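Local coordinates for protein protease Do-like 8, chloroplastic (Arabidopsis thaliana, PDB 4IC6) that probably acts as a serine endopeptidase of the HtrA/Deg type in the chloroplast thylakoid, pairing a trypsin-like protease with a PDZ domain, at residues D97-V102 with A128-D133. The protein carries 1 engineered substitution. Sequence-based numbering, arbitrary orientation.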
ATOM      1  N   ASP A  97       2.682 -24.578 -32.839  1.00 55.32           N
ATOM      2  CA  ASP A  97       1.796 -23.415 -32.736  1.00 57.86           C
ATOM      3  C   ASP A  97       2.574 -22.110 -32.677  1.00 57.58           C
ATOM      4  O   ASP A  97       3.583 -22.023 -31.979  1.00 53.28           O
ATOM      5  CB  ASP A  97       0.917 -23.529 -31.486  1.00 58.07           C
ATOM      6  CG  ASP A  97      -0.146 -24.591 -31.629  1.00 63.85           C
ATOM      7  OD1 ASP A  97      -0.155 -25.247 -32.692  1.00 66.93           O
ATOM      8  OD2 ASP A  97      -0.959 -24.771 -30.693  1.00 63.16           O
ATOM      9  N   VAL A  98       2.096 -21.096 -33.398  1.00 58.17           N
ATOM     10  CA  VAL A  98       2.674 -19.753 -33.290  1.00 58.79           C
ATOM     11  C   VAL A  98       2.260 -19.090 -31.971  1.00 53.16           C
ATOM     12  O   VAL A  98       1.095 -18.738 -31.780  1.00 51.20           O
ATOM     13  CB  VAL A  98       2.251 -18.848 -34.467  1.00 62.13           C
ATOM     14  CG1 VAL A  98       2.781 -17.428 -34.265  1.00 59.16           C
ATOM     15  CG2 VAL A  98       2.742 -19.421 -35.786  1.00 63.87           C
ATOM     16  N   VAL A  99       3.213 -18.913 -31.064  1.00 51.35           N
ATOM     17  CA  VAL A  99       2.899 -18.349 -29.762  1.00 48.49           C
ATOM     18  C   VAL A  99       3.543 -16.984 -29.577  1.00 48.92           C
ATOM     19  O   VAL A  99       3.264 -16.280 -28.607  1.00 47.51           O
ATOM     20  CB  VAL A  99       3.389 -19.256 -28.628  1.00 47.98           C
ATOM     21  CG1 VAL A  99       2.687 -20.610 -28.698  1.00 46.86           C
ATOM     22  CG2 VAL A  99       4.899 -19.407 -28.692  1.00 44.86           C
ATOM     23  N   GLY A 100       4.410 -16.612 -30.507  1.00 48.74           N
ATOM     24  CA  GLY A 100       5.106 -15.349 -30.391  1.00 50.70           C
ATOM     25  C   GLY A 100       5.372 -14.670 -31.714  1.00 51.32           C
ATOM     26  O   GLY A 100       5.458 -15.323 -32.759  1.00 49.27           O
ATOM     27  N   ARG A 101       5.481 -13.345 -31.665  1.00 52.42           N
ATOM     28  CA  ARG A 101       6.039 -12.579 -32.768  1.00 50.31           C
ATOM     29  C   ARG A 101       7.472 -12.247 -32.372  1.00 48.06           C
ATOM     30  O   ARG A 101       7.709 -11.622 -31.334  1.00 45.67           O
ATOM     31  CB  ARG A 101       5.226 -11.307 -33.027  1.00 48.81           C
ATOM     32  N   VAL A 102       8.432 -12.680 -33.181  1.00 47.20           N
ATOM     33  CA  VAL A 102       9.831 -12.471 -32.841  1.00 45.77           C
ATOM     34  C   VAL A 102      10.490 -11.412 -33.717  1.00 46.19           C
ATOM     35  O   VAL A 102      10.472 -11.504 -34.953  1.00 44.33           O
ATOM     36  CB  VAL A 102      10.636 -13.778 -32.926  1.00 45.53           C
ATOM     37  CG1 VAL A 102      12.056 -13.547 -32.468  1.00 38.52           C
ATOM     38  CG2 VAL A 102       9.963 -14.883 -32.084  1.00 43.67           C
ATOM     39  N   ALA A 128      11.827 -21.480 -22.290  1.00 40.04           N
ATOM     40  CA  ALA A 128      11.002 -21.844 -23.445  1.00 40.39           C
ATOM     41  C   ALA A 128      11.859 -21.720 -24.683  1.00 39.36           C
ATOM     42  O   ALA A 128      12.788 -20.911 -24.723  1.00 35.82           O
ATOM     43  CB  ALA A 128       9.790 -20.933 -23.553  1.00 34.33           C
ATOM     44  N   VAL A 129      11.553 -22.529 -25.692  1.00 40.06           N
ATOM     45  CA  VAL A 129      12.282 -22.470 -26.940  1.00 38.58           C
ATOM     46  C   VAL A 129      11.300 -22.259 -28.092  1.00 40.11           C
ATOM     47  O   VAL A 129      10.318 -22.984 -28.211  1.00 42.09           O
ATOM     48  CB  VAL A 129      13.097 -23.764 -27.158  1.00 39.56           C
ATOM     49  CG1 VAL A 129      13.867 -23.705 -28.486  1.00 38.73           C
ATOM     50  CG2 VAL A 129      14.061 -23.972 -26.001  1.00 36.24           C
ATOM     51  N   LEU A 130      11.561 -21.241 -28.909  1.00 38.69           N
ATOM     52  CA  LEU A 130      10.766 -20.998 -30.109  1.00 40.84           C
ATOM     53  C   LEU A 130      11.600 -21.325 -31.342  1.00 41.07           C
ATOM     54  O   LEU A 130      12.819 -21.518 -31.261  1.00 43.17           O
ATOM     55  CB  LEU A 130      10.275 -19.550 -30.183  1.00 40.10           C
ATOM     56  CG  LEU A 130       9.526 -18.984 -28.974  1.00 45.65           C
ATOM     57  CD1 LEU A 130       9.007 -17.597 -29.309  1.00 50.03           C
ATOM     58  CD2 LEU A 130       8.377 -19.886 -28.581  1.00 42.87           C
ATOM     59  N   LYS A 131      10.941 -21.380 -32.485  1.00 43.61           N
ATOM     60  CA  LYS A 131      11.636 -21.667 -33.726  1.00 46.04           C
ATOM     61  C   LYS A 131      11.176 -20.657 -34.758  1.00 47.31           C
ATOM     62  O   LYS A 131       9.974 -20.492 -34.986  1.00 46.87           O
ATOM     63  CB  LYS A 131      11.351 -23.101 -34.160  1.00 48.33           C
ATOM     64  CG  LYS A 131      11.815 -23.478 -35.541  1.00 59.16           C
ATOM     65  CD  LYS A 131      13.330 -23.589 -35.622  1.00 60.67           C
ATOM     66  CE  LYS A 131      13.723 -24.093 -37.024  1.00 66.85           C
ATOM     67  NZ  LYS A 131      14.083 -25.535 -37.021  1.00 69.30           N
ATOM     68  N   VAL A 132      12.147 -19.976 -35.362  1.00 48.33           N
ATOM     69  CA  VAL A 132      11.915 -18.922 -36.346  1.00 50.36           C
ATOM     70  C   VAL A 132      12.397 -19.398 -37.715  1.00 50.93           C
ATOM     71  O   VAL A 132      13.400 -20.098 -37.809  1.00 53.58           O
ATOM     72  CB  VAL A 132      12.689 -17.643 -35.911  1.00 59.89           C
ATOM     73  CG1 VAL A 132      13.311 -16.944 -37.083  1.00 63.18           C
ATOM     74  CG2 VAL A 132      11.792 -16.704 -35.108  1.00 56.71           C
ATOM     75  N   ASP A 133      11.685 -19.039 -38.775  1.00 53.39           N
ATOM     76  CA  ASP A 133      12.105 -19.404 -40.130  1.00 54.87           C
ATOM     77  C   ASP A 133      12.813 -18.212 -40.799  1.00 54.60           C
ATOM     78  O   ASP A 133      12.161 -17.316 -41.337  1.00 53.73           O
ATOM     79  CB  ASP A 133      10.892 -19.869 -40.949  1.00 56.49           C
ATOM     80  CG  ASP A 133      11.254 -20.255 -42.372  1.00 64.52           C
ATOM     81  OD1 ASP A 133      12.461 -20.426 -42.653  1.00 67.25           O
ATOM     82  OD2 ASP A 133      10.328 -20.390 -43.210  1.00 64.33           O
TER
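Leu130 projects from strand 127-131 into a shallow hollow on the barrel-facing side of strand 98-105, its two methyls dividing between Val99 and Val102. This is the interior of the first six-stranded antiparallel barrel of the trypsin-like protease domain. Strand 111-122 lies between the two strands in the sheet, and they meet here through side chains that converge over its inner surface. Among CA atoms, those of Val102 and Val132 lie nearest across the contact, 7.6 Å apart. A classic beta bulge, in which Val99 and Gly100 both face Gly116, helps shape the hollow. The bulge shifts the alternation of the strand, so that Val99 and Val102, three residues apart, both offer branches to Leu130. Gly100 forms the floor between them: with no side chain, its CA comes within 4.6 Å of Leu130 CD1. The Leu130 chain leaves with CG beside its own backbone N and anti to the carbonyl carbon (chi1 -53°), then forks. CD2 meets Val99 CG2 at 3.5 Å, a snug contact, while CD1 lies 4.0 Å from Val102 CG2. Both pairs meet at a slant rather than nesting side by side. Val99 turns CG2 into the niche between its backbone N and carbonyl carbon (chi1 of CG1 -62°). Ile85 touches both Val99 and Leu130, Ile78 adds to the wall beside Leu130, and Phe114 of strand 111-122 backs Val132. Asp126, the predicted charge-relay aspartate, lies just ahead of strand 127-131, its side chain about 12 Å from that of Leu130. Two residues beyond Leu130, Val132 supplies a second bump: Val132 CG2 rests against the fork of Val102, 3.8 Å from its CB and 4.0 Å from its CG2.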